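Capsule biosynthesis protein capD (Bacillus anthracis, PDB 3GA9) cleaves the poly-gamma-D-glutamate capsule as a transpeptidase and joins it by an amide bond to meso-diaminopimelic acid in the peptidoglycan. Local coordinates at residues Leu20-Gly25 and Leu35-Gln40; Asp102-Tyr107 and Ala164-Arg169; Ala116-Gln121 and Leu135-Lys140. One frame throughout, in Å; residues are numbered along the deposited sequence.

Contact 1: residues Leu20-Gly25 and Leu35-Gln40. With GLU (glutamic acid), chain D.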
loop_
_atom_site.group_PDB
_atom_site.type_symbol
_atom_site.label_atom_id
_atom_site.label_comp_id
_atom_site.label_asym_id
_atom_site.label_seq_id
_atom_site.Cartn_x
_atom_site.Cartn_y
_atom_site.Cartn_z
ATOM N N LEU B 20 5.658 -0.971 6.600
ATOM C CA LEU B 20 6.426 -0.935 7.840
ATOM C C LEU B 20 6.041 0.328 8.636
ATOM O O LEU B 20 6.578 0.577 9.699
ATOM C CB LEU B 20 7.919 -0.870 7.497
ATOM C CG LEU B 20 8.537 -2.154 6.914
ATOM C CD1 LEU B 20 9.977 -1.920 6.311
ATOM C CD2 LEU B 20 8.559 -3.223 7.975
ATOM N N SER B 21 5.106 1.101 8.089
ATOM C CA SER B 21 4.771 2.467 8.523
ATOM C C SER B 21 5.842 3.419 8.076
ATOM O O SER B 21 5.758 3.854 6.942
ATOM C CB SER B 21 4.432 2.565 10.000
ATOM O OG SER B 21 3.287 1.752 10.197
ATOM N N ASN B 22 6.850 3.746 8.891
ATOM C CA ASN B 22 7.981 4.493 8.340
ATOM C C ASN B 22 8.755 3.652 7.310
ATOM O O ASN B 22 8.721 2.425 7.344
ATOM C CB ASN B 22 9.024 4.859 9.398
ATOM C CG ASN B 22 8.535 5.835 10.431
ATOM O OD1 ASN B 22 7.580 6.613 10.217
ATOM N ND2 ASN B 22 9.202 5.803 11.598
ATOM N N PHE B 23 9.518 4.349 6.462
ATOM C CA PHE B 23 10.564 3.759 5.674
ATOM C C PHE B 23 11.509 3.038 6.611
ATOM O O PHE B 23 12.031 3.645 7.544
ATOM C CB PHE B 23 11.282 4.849 4.862
ATOM C CG PHE B 23 10.439 5.410 3.750
ATOM C CD1 PHE B 23 9.841 4.552 2.813
ATOM C CD2 PHE B 23 10.221 6.784 3.640
ATOM C CE1 PHE B 23 9.039 5.044 1.784
ATOM C CE2 PHE B 23 9.415 7.301 2.598
ATOM C CZ PHE B 23 8.824 6.424 1.683
ATOM N N PHE B 24 11.707 1.743 6.384
ATOM C CA PHE B 24 12.512 0.923 7.290
ATOM C C PHE B 24 11.902 0.707 8.695
ATOM O O PHE B 24 12.565 0.182 9.584
ATOM C CB PHE B 24 13.949 1.497 7.430
ATOM C CG PHE B 24 14.653 1.776 6.105
ATOM C CD1 PHE B 24 14.662 3.071 5.557
ATOM C CD2 PHE B 24 15.313 0.753 5.421
ATOM C CE1 PHE B 24 15.299 3.334 4.336
ATOM C CE2 PHE B 24 15.962 0.995 4.209
ATOM C CZ PHE B 24 15.950 2.310 3.661
ATOM N N GLY B 25 10.653 1.108 8.907
ATOM C CA GLY B 25 10.003 0.933 10.212
ATOM C C GLY B 25 10.748 1.743 11.235
ATOM O O GLY B 25 11.086 2.899 11.005
ATOM N N LEU B 35 12.170 -4.165 11.390
ATOM C CA LEU B 35 10.937 -4.190 12.208
ATOM C C LEU B 35 10.062 -2.934 12.024
ATOM O O LEU B 35 10.566 -1.795 12.051
ATOM C CB LEU B 35 11.286 -4.356 13.659
ATOM C CG LEU B 35 11.687 -5.779 13.915
ATOM C CD1 LEU B 35 12.423 -5.808 15.205
ATOM C CD2 LEU B 35 10.463 -6.702 13.925
ATOM N N ASN B 36 8.766 -3.148 11.811
ATOM C CA ASN B 36 7.820 -2.053 11.690
ATOM C C ASN B 36 7.888 -1.066 12.844
ATOM O O ASN B 36 8.270 -1.378 13.977
ATOM C CB ASN B 36 6.391 -2.569 11.612
ATOM C CG ASN B 36 5.908 -3.111 12.938
ATOM O OD1 ASN B 36 5.309 -2.384 13.736
ATOM N ND2 ASN B 36 6.216 -4.377 13.216
ATOM N N ASN B 37 7.447 0.121 12.520
ATOM C CA ASN B 37 7.168 1.143 13.461
ATOM C C ASN B 37 5.655 1.228 13.625
ATOM O O ASN B 37 4.934 1.322 12.644
ATOM C CB ASN B 37 7.705 2.453 12.878
ATOM C CG ASN B 37 7.103 3.637 13.533
ATOM O OD1 ASN B 37 6.292 4.341 12.930
ATOM N ND2 ASN B 37 7.445 3.846 14.810
ATOM N N GLN B 38 5.169 1.201 14.854
ATOM C CA GLN B 38 3.737 1.258 15.093
ATOM C C GLN B 38 3.301 2.637 15.612
ATOM O O GLN B 38 3.623 3.040 16.743
ATOM C CB GLN B 38 3.322 0.147 16.054
ATOM C CG GLN B 38 1.897 0.253 16.553
ATOM C CD GLN B 38 1.411 -1.043 17.193
ATOM O OE1 GLN B 38 2.057 -1.594 18.097
ATOM N NE2 GLN B 38 0.260 -1.544 16.716
ATOM N N LEU B 39 2.577 3.353 14.755
ATOM C CA LEU B 39 2.024 4.677 15.073
ATOM C C LEU B 39 0.877 4.521 16.064
ATOM O O LEU B 39 -0.056 3.748 15.810
ATOM C CB LEU B 39 1.495 5.344 13.799
ATOM C CG LEU B 39 2.214 6.532 13.126
ATOM C CD1 LEU B 39 2.165 7.837 13.997
ATOM C CD2 LEU B 39 3.645 6.204 12.627
ATOM N N GLN B 40 0.942 5.237 17.185
ATOM C CA GLN B 40 -0.121 5.124 18.179
ATOM C C GLN B 40 -1.374 5.928 17.764
ATOM O O GLN B 40 -1.408 7.155 17.927
ATOM C CB GLN B 40 0.368 5.526 19.575
ATOM C CG GLN B 40 -0.514 4.935 20.710
ATOM C CD GLN B 40 -1.059 5.991 21.681
ATOM O OE1 GLN B 40 -0.349 6.926 22.083
ATOM N NE2 GLN B 40 -2.329 5.836 22.069
HETATM N N GLU D . 4.565 8.013 6.276
HETATM C CA GLU D . 4.458 7.075 5.159
HETATM C C GLU D . 3.458 5.903 5.404
HETATM O O GLU D . 3.232 5.434 6.533
HETATM C CB GLU D . 5.877 6.589 4.768
HETATM C CG GLU D . 5.968 5.429 3.748
HETATM C CD GLU D . 5.215 5.678 2.430
HETATM O OE1 GLU D . 4.424 6.639 2.303
HETATM O OE2 GLU D . 5.409 4.873 1.505
HETATM O OXT GLU D . 2.820 5.394 4.461
#

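Contact 2: residues Asp102-Tyr107 and Ala164-Arg169. With GLU (glutamic acid), chain D.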
loop_
_atom_site.group_PDB
_atom_site.type_symbol
_atom_site.label_atom_id
_atom_site.label_comp_id
_atom_site.label_asym_id
_atom_site.label_seq_id
_atom_site.Cartn_x
_atom_site.Cartn_y
_atom_site.Cartn_z
ATOM N N ASP B 102 -1.851 8.286 -17.927
ATOM C CA ASP B 102 -1.789 9.724 -18.112
ATOM C C ASP B 102 -2.173 10.465 -16.845
ATOM O O ASP B 102 -1.490 11.405 -16.437
ATOM C CB ASP B 102 -2.757 10.140 -19.206
ATOM C CG ASP B 102 -2.199 9.922 -20.594
ATOM O OD1 ASP B 102 -0.947 10.002 -20.775
ATOM O OD2 ASP B 102 -3.038 9.694 -21.511
ATOM N N ILE B 103 -3.271 10.035 -16.230
ATOM C CA ILE B 103 -3.769 10.702 -15.023
ATOM C C ILE B 103 -2.826 10.522 -13.805
ATOM O O ILE B 103 -2.560 11.488 -13.067
ATOM C CB ILE B 103 -5.211 10.311 -14.775
ATOM C CG1 ILE B 103 -6.040 10.823 -15.951
ATOM C CG2 ILE B 103 -5.722 10.905 -13.467
ATOM C CD1 ILE B 103 -7.336 10.098 -16.170
ATOM N N ILE B 104 -2.276 9.316 -13.645
ATOM C CA ILE B 104 -1.240 9.070 -12.632
ATOM C C ILE B 104 -0.071 10.042 -12.814
ATOM O O ILE B 104 0.558 10.492 -11.835
ATOM C CB ILE B 104 -0.755 7.586 -12.659
ATOM C CG1 ILE B 104 -1.565 6.751 -11.676
ATOM C CG2 ILE B 104 0.715 7.461 -12.248
ATOM C CD1 ILE B 104 -3.001 6.466 -12.060
ATOM N N ASN B 105 0.195 10.404 -14.069
ATOM C CA ASN B 105 1.329 11.280 -14.367
ATOM C C ASN B 105 1.114 12.753 -14.020
ATOM O O ASN B 105 2.090 13.519 -13.874
ATOM C CB ASN B 105 1.803 11.097 -15.814
ATOM C CG ASN B 105 2.422 9.703 -16.067
ATOM O OD1 ASN B 105 2.551 9.286 -17.212
ATOM N ND2 ASN B 105 2.786 8.983 -15.005
ATOM N N GLU B 106 -0.144 13.150 -13.846
ATOM C CA GLU B 106 -0.436 14.542 -13.514
ATOM C C GLU B 106 0.137 14.984 -12.181
ATOM O O GLU B 106 0.149 14.233 -11.212
ATOM C CB GLU B 106 -1.925 14.793 -13.575
ATOM C CG GLU B 106 -2.498 14.500 -14.952
ATOM C CD GLU B 106 -3.781 15.249 -15.223
ATOM O OE1 GLU B 106 -4.171 16.092 -14.374
ATOM O OE2 GLU B 106 -4.392 15.014 -16.295
ATOM N N TYR B 107 0.640 16.214 -12.157
ATOM C CA TYR B 107 1.193 16.800 -10.940
ATOM C C TYR B 107 0.116 16.845 -9.860
ATOM O O TYR B 107 -1.069 16.793 -10.183
ATOM C CB TYR B 107 1.760 18.171 -11.254
ATOM C CG TYR B 107 2.780 18.093 -12.375
ATOM C CD1 TYR B 107 3.908 17.266 -12.253
ATOM C CD2 TYR B 107 2.608 18.798 -13.570
ATOM C CE1 TYR B 107 4.853 17.166 -13.266
ATOM C CE2 TYR B 107 3.557 18.694 -14.598
ATOM C CZ TYR B 107 4.679 17.869 -14.433
ATOM O OH TYR B 107 5.640 17.730 -15.427
ATOM N N ALA B 164 -1.351 1.394 -14.618
ATOM C CA ALA B 164 -0.574 2.561 -14.319
ATOM C C ALA B 164 0.449 2.183 -13.283
ATOM O O ALA B 164 0.198 1.389 -12.396
ATOM C CB ALA B 164 -1.502 3.646 -13.772
ATOM N N GLY B 165 1.612 2.765 -13.409
ATOM C CA GLY B 165 2.642 2.587 -12.436
ATOM C C GLY B 165 3.103 3.986 -12.145
ATOM O O GLY B 165 3.093 4.846 -13.031
ATOM N N ASP B 166 3.493 4.228 -10.908
ATOM C CA ASP B 166 3.852 5.562 -10.527
ATOM C C ASP B 166 5.345 5.679 -10.625
ATOM O O ASP B 166 6.072 5.080 -9.821
ATOM C CB ASP B 166 3.407 5.844 -9.096
ATOM C CG ASP B 166 3.099 7.309 -8.858
ATOM O OD1 ASP B 166 3.833 8.162 -9.404
ATOM O OD2 ASP B 166 2.153 7.604 -8.084
ATOM N N GLY B 167 5.794 6.454 -11.606
ATOM C CA GLY B 167 7.202 6.714 -11.816
ATOM C C GLY B 167 7.859 7.428 -10.654
ATOM O O GLY B 167 9.094 7.485 -10.595
ATOM N N ARG B 168 7.057 7.963 -9.724
ATOM C CA ARG B 168 7.597 8.661 -8.536
ATOM C C ARG B 168 8.229 7.682 -7.574
ATOM O O ARG B 168 9.018 8.087 -6.715
ATOM C CB ARG B 168 6.530 9.446 -7.773
ATOM C CG ARG B 168 5.890 10.544 -8.511
ATOM C CD ARG B 168 4.631 10.969 -7.759
ATOM N NE ARG B 168 3.873 11.987 -8.471
ATOM C CZ ARG B 168 3.099 11.773 -9.533
ATOM N NH1 ARG B 168 2.945 10.567 -10.036
ATOM N NH2 ARG B 168 2.473 12.784 -10.109
ATOM N N ARG B 169 7.867 6.407 -7.690
ATOM C CA ARG B 169 8.537 5.360 -6.900
ATOM C C ARG B 169 9.073 4.275 -7.813
ATOM O O ARG B 169 9.175 3.107 -7.413
ATOM C CB ARG B 169 7.619 4.759 -5.835
ATOM C CG ARG B 169 6.962 5.787 -4.945
ATOM C CD ARG B 169 6.497 5.204 -3.660
ATOM N NE ARG B 169 5.955 6.237 -2.782
ATOM C CZ ARG B 169 5.773 6.092 -1.467
ATOM N NH1 ARG B 169 6.071 4.938 -0.868
ATOM N NH2 ARG B 169 5.229 7.081 -0.761
HETATM N N GLU D . 4.565 8.013 6.276
HETATM C CA GLU D . 4.458 7.075 5.159
HETATM C C GLU D . 3.458 5.903 5.404
HETATM O O GLU D . 3.232 5.434 6.533
HETATM C CB GLU D . 5.877 6.589 4.768
HETATM C CG GLU D . 5.968 5.429 3.748
HETATM C CD GLU D . 5.215 5.678 2.430
HETATM O OE1 GLU D . 4.424 6.639 2.303
HETATM O OE2 GLU D . 5.409 4.873 1.505
HETATM O OXT GLU D . 2.820 5.394 4.461
#

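Contact 3: residues Ala116-Gln121 and Leu135-Lys140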
loop_
_atom_site.group_PDB
_atom_site.type_symbol
_atom_site.label_atom_id
_atom_site.label_comp_id
_atom_site.label_asym_id
_atom_site.label_seq_id
_atom_site.Cartn_x
_atom_site.Cartn_y
_atom_site.Cartn_z
ATOM N N ALA B 116 -1.507 24.097 1.547
ATOM C CA ALA B 116 -1.603 23.261 0.358
ATOM C C ALA B 116 -0.181 22.871 -0.071
ATOM O O ALA B 116 0.625 23.756 -0.326
ATOM C CB ALA B 116 -2.304 24.009 -0.754
ATOM N N TYR B 117 0.142 21.574 -0.125
ATOM C CA TYR B 117 1.460 21.136 -0.617
ATOM C C TYR B 117 1.385 20.771 -2.091
ATOM O O TYR B 117 0.491 20.026 -2.489
ATOM C CB TYR B 117 1.987 19.957 0.186
ATOM C CG TYR B 117 2.268 20.271 1.634
ATOM C CD1 TYR B 117 3.428 20.955 2.013
ATOM C CD2 TYR B 117 1.376 19.876 2.635
ATOM C CE1 TYR B 117 3.693 21.239 3.354
ATOM C CE2 TYR B 117 1.627 20.157 3.982
ATOM C CZ TYR B 117 2.785 20.839 4.334
ATOM O OH TYR B 117 3.030 21.120 5.660
ATOM N N THR B 118 2.305 21.304 -2.897
ATOM C CA THR B 118 2.293 21.102 -4.360
ATOM C C THR B 118 3.500 20.359 -4.892
ATOM O O THR B 118 4.624 20.545 -4.429
ATOM C CB THR B 118 2.302 22.419 -5.134
ATOM O OG1 THR B 118 1.915 23.486 -4.270
ATOM C CG2 THR B 118 1.363 22.339 -6.346
ATOM N N GLU B 119 3.250 19.535 -5.899
ATOM C CA GLU B 119 4.310 18.786 -6.552
ATOM C C GLU B 119 5.113 19.746 -7.438
ATOM O O GLU B 119 6.342 19.797 -7.356
ATOM C CB GLU B 119 3.708 17.627 -7.348
ATOM C CG GLU B 119 4.595 16.399 -7.459
ATOM C CD GLU B 119 3.939 15.253 -8.229
ATOM O OE1 GLU B 119 2.716 15.285 -8.492
ATOM O OE2 GLU B 119 4.659 14.294 -8.575
ATOM N N ILE B 120 4.397 20.531 -8.244
ATOM C CA ILE B 120 4.994 21.506 -9.170
ATOM C C ILE B 120 4.635 22.946 -8.751
ATOM O O ILE B 120 3.511 23.217 -8.324
ATOM C CB ILE B 120 4.595 21.178 -10.673
ATOM C CG1 ILE B 120 5.824 21.164 -11.620
ATOM C CG2 ILE B 120 3.360 21.975 -11.163
ATOM C CD1 ILE B 120 6.600 22.502 -11.782
ATOM N N GLN B 121 5.592 23.858 -8.853
ATOM C CA GLN B 121 5.362 25.237 -8.432
ATOM C C GLN B 121 4.327 25.965 -9.309
ATOM O O GLN B 121 4.357 25.852 -10.534
ATOM C CB GLN B 121 6.669 25.993 -8.425
ATOM C CG GLN B 121 6.593 27.348 -7.786
ATOM C CD GLN B 121 7.926 28.040 -7.826
ATOM O OE1 GLN B 121 8.862 27.568 -8.469
ATOM N NE2 GLN B 121 8.028 29.164 -7.137
ATOM N N LEU B 135 -5.584 29.569 2.583
ATOM C CA LEU B 135 -4.572 28.547 2.292
ATOM C C LEU B 135 -3.207 29.080 1.829
ATOM O O LEU B 135 -3.129 29.957 0.993
ATOM C CB LEU B 135 -5.116 27.595 1.238
ATOM C CG LEU B 135 -6.412 26.907 1.596
ATOM C CD1 LEU B 135 -6.992 26.300 0.373
ATOM C CD2 LEU B 135 -6.156 25.870 2.639
ATOM N N ASN B 136 -2.128 28.516 2.344
ATOM C CA ASN B 136 -0.807 28.967 1.897
ATOM C C ASN B 136 0.056 27.918 1.182
ATOM O O ASN B 136 0.786 27.140 1.807
ATOM C CB ASN B 136 -0.041 29.662 3.028
ATOM C CG ASN B 136 0.067 28.807 4.264
ATOM O OD1 ASN B 136 -0.092 27.591 4.202
ATOM N ND2 ASN B 136 0.350 29.436 5.406
ATOM N N VAL B 137 -0.032 27.934 -0.145
ATOM C CA VAL B 137 0.718 27.036 -1.023
ATOM C C VAL B 137 2.180 26.826 -0.598
ATOM O O VAL B 137 2.894 27.771 -0.286
ATOM C CB VAL B 137 0.613 27.496 -2.514
ATOM C CG1 VAL B 137 1.623 26.769 -3.425
ATOM C CG2 VAL B 137 -0.818 27.314 -3.040
ATOM N N LYS B 138 2.598 25.566 -0.570
ATOM C CA LYS B 138 3.981 25.188 -0.320
ATOM C C LYS B 138 4.375 24.059 -1.315
ATOM O O LYS B 138 3.694 23.031 -1.409
ATOM C CB LYS B 138 4.138 24.784 1.159
ATOM C CG LYS B 138 5.435 24.090 1.523
ATOM C CD LYS B 138 6.649 25.004 1.407
ATOM C CE LYS B 138 7.954 24.203 1.488
ATOM N NZ LYS B 138 9.151 25.099 1.593
ATOM N N LYS B 139 5.435 24.269 -2.095
ATOM C CA LYS B 139 5.894 23.234 -3.019
ATOM C C LYS B 139 6.809 22.262 -2.268
ATOM O O LYS B 139 7.623 22.669 -1.434
ATOM C CB LYS B 139 6.592 23.835 -4.246
ATOM C CG LYS B 139 6.622 22.917 -5.460
ATOM C CD LYS B 139 7.942 23.019 -6.187
ATOM C CE LYS B 139 8.487 21.649 -6.537
ATOM N NZ LYS B 139 9.493 21.741 -7.610
ATOM N N LYS B 140 6.644 20.973 -2.539
ATOM C CA LYS B 140 7.401 19.958 -1.826
ATOM C C LYS B 140 8.395 19.232 -2.722
ATOM O O LYS B 140 8.108 18.953 -3.889
ATOM C CB LYS B 140 6.462 18.986 -1.125
ATOM C CG LYS B 140 7.087 18.321 0.083
ATOM C CD LYS B 140 6.151 18.397 1.286
ATOM C CE LYS B 140 6.712 19.271 2.391
ATOM N NZ LYS B 140 7.642 18.494 3.242
#

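Contact 1: residues Leu20-Gly25 and Leu35-Gln40
The side-chain amides of Asn22 and Asn37 stack with their planes only 10° apart, the nearest atoms being Asn22 ND2 and Asn37 OD1 at 3.5 Å. Asn37 supplies its half of the stack because its CG stands anti to the backbone N (chi1 161°), while its CB settles against the backbone of Gly25, 3.5 Å from Gly25 C. The second flat group, the Phe23 ring, takes no part in the packing on 35-40. One of its faces carries the bound glutamate, whose CG lies 3.6 Å above the ring plane, offset toward the rim. The ring also makes a cation-pi contact with Arg144 of the other capD chain.

One backbone bond and one weak side-chain bond tie the two loops together. Asn37 N donates to Leu20 O over 3.0 Å in a nearly straight bond (167° at the hydrogen), with the donor tilted modestly from the carbonyl plane. Beside it, Ser21 OG gives a weak hydrogen bond to Asn37 O, so successive residues 20 and 21 grip the two backbone polar groups of one residue. Without a side chain between them, Gly25 CA and Leu35 O come to 3.3 Å in a CA-H...O contact. Leu20 CD2 lies over the backbone of Asn36, whose amide is turned elsewhere and is bonded through ND2 to Gly66 O and Gly100 O of the other chain.

The loop 20-25 takes its shape from a type II beta turn, Asn22 to Gly25, closed by the 2.8 Å bond from Gly25 N to Asn22 O. The Phe23 ring over the glutamate CG, and the Ser21 side chain about 6 Å from that of the nucleophile Thr1, are consistent with 20-25 lining the glutamate site of this gamma-glutamyltransferase-family enzyme, with 35-40 packed behind it.

Contact 2: residues Asp102-Tyr107 and Ala164-Arg169
Hydrogen bonds across the contact come from the guanidinium of Arg168. Its NH1 donates to Ile104 O at 3.0 Å (153° at the hydrogen), with that oxygen 16° out of the guanidinium plane; NH2 adds a weak bond to the same oxygen and lies 3.0 Å from Glu106 O. The arm reaches helix 100-105 because it runs extended from CG to NE.

Ionic pairing fixes the rotation of that group. Arg168 NH1 forms a salt bridge with Asp166 OD1, which lies in the guanidinium plane. The same oxygen accepts Arg168 N at 3.2 Å from the opposite face of the carboxylate, making an Asx turn. Asp166 OD2 is held by Arg108 and Val149 N, and Arg168 NE pairs with Glu119.

The apolar pair is Ile104 CD1 on Ala164 CB at 3.6 Å. Separately, Ile104 CG2 makes van der Waals contact with the backbone at Gly165 O.

Ligand binding belongs to Arg169, whose NH2 donates almost straight to OE1 of the bound glutamate at 3.2 Å. Consecutive arginines thus do different work: the charge of Arg168 is probably offset by Asp166 and Glu119 within the protein, whereas that of Arg169 meets the side-chain carboxylate of the bound glutamate.

Contact 3: residues Ala116-Gln121 and Leu135-Lys140
Tyr117 and Thr118 pair in parallel with Lys138 and Lys139, joining the two strands of a beta-alpha-beta unit made of strand 115-118, helix 124-131 and strand 138-139. The register rests on three backbone bonds: Lys138 N to Ala116 O at 2.7 Å, Thr118 N to Lys138 O at 2.7 Å, and Lys140 N to Thr118 O at 2.8 Å. Lys138 bonds through both its N-H and its carbonyl to Ala116 and Thr118, the neighbours of Tyr117, which makes Tyr117 and Lys138 a parallel bridge pair; Lys138 O also receives the CA-H of Tyr117.

On the sheet face that bears Tyr117 and Lys138, Lys138 CG approaches the tyrosine ring obliquely, 3.8 Å from Tyr117 CD1. Lys140, just past the strand end and bent at three torsions, runs alongside the ring and brings CE to 3.7 Å from Tyr117 CD1. On the face of Thr118 and Lys139, the CG of Lys139 lies 3.3 Å from Thr118 O; its CD passes Gln121 N at 3.7 Å and its CE then comes against Glu119 O.

Further out, strand 109-112 flanks the strand of Tyr117 in antiparallel fashion, its Thr110 and Glu112 touching that side chain. Val137, just ahead of strand 138-139, packs on Lys127 and Leu130 of helix 124-131. The aromatic ring of Phe145 makes a cation-pi contact with Lys140. Thr118 is turned to an almost eclipsed chi1 of -18°, which leaves OG1 3.4 Å from Val137 CG1 and within a weak hydrogen bond of Lys138 O.

How the contacts relate
Contact 1 is buried, contact 2 partly so, and contact 3 lies at the surface. Their chemistry differs accordingly: a loop pair held by backbone bonds and an amide stack in contact 1, a guanidinium on a helix carbonyl in contact 2, and a parallel strand ladder fringed by lysines in contact 3. Contacts 1 and 2 meet at the bound glutamate, where Phe23 CE1 lies 4.0 Å from Arg169 NH1. The joint between contacts 2 and 3 is the ion pair of Arg168 with Glu119, beside which Tyr107 packs on Ile120. Contacts 1 and 3 do not touch, their nearest atoms being about 11 Å apart. In sequence, 116-121 and 135-140 both fall between the two segments of contact 2.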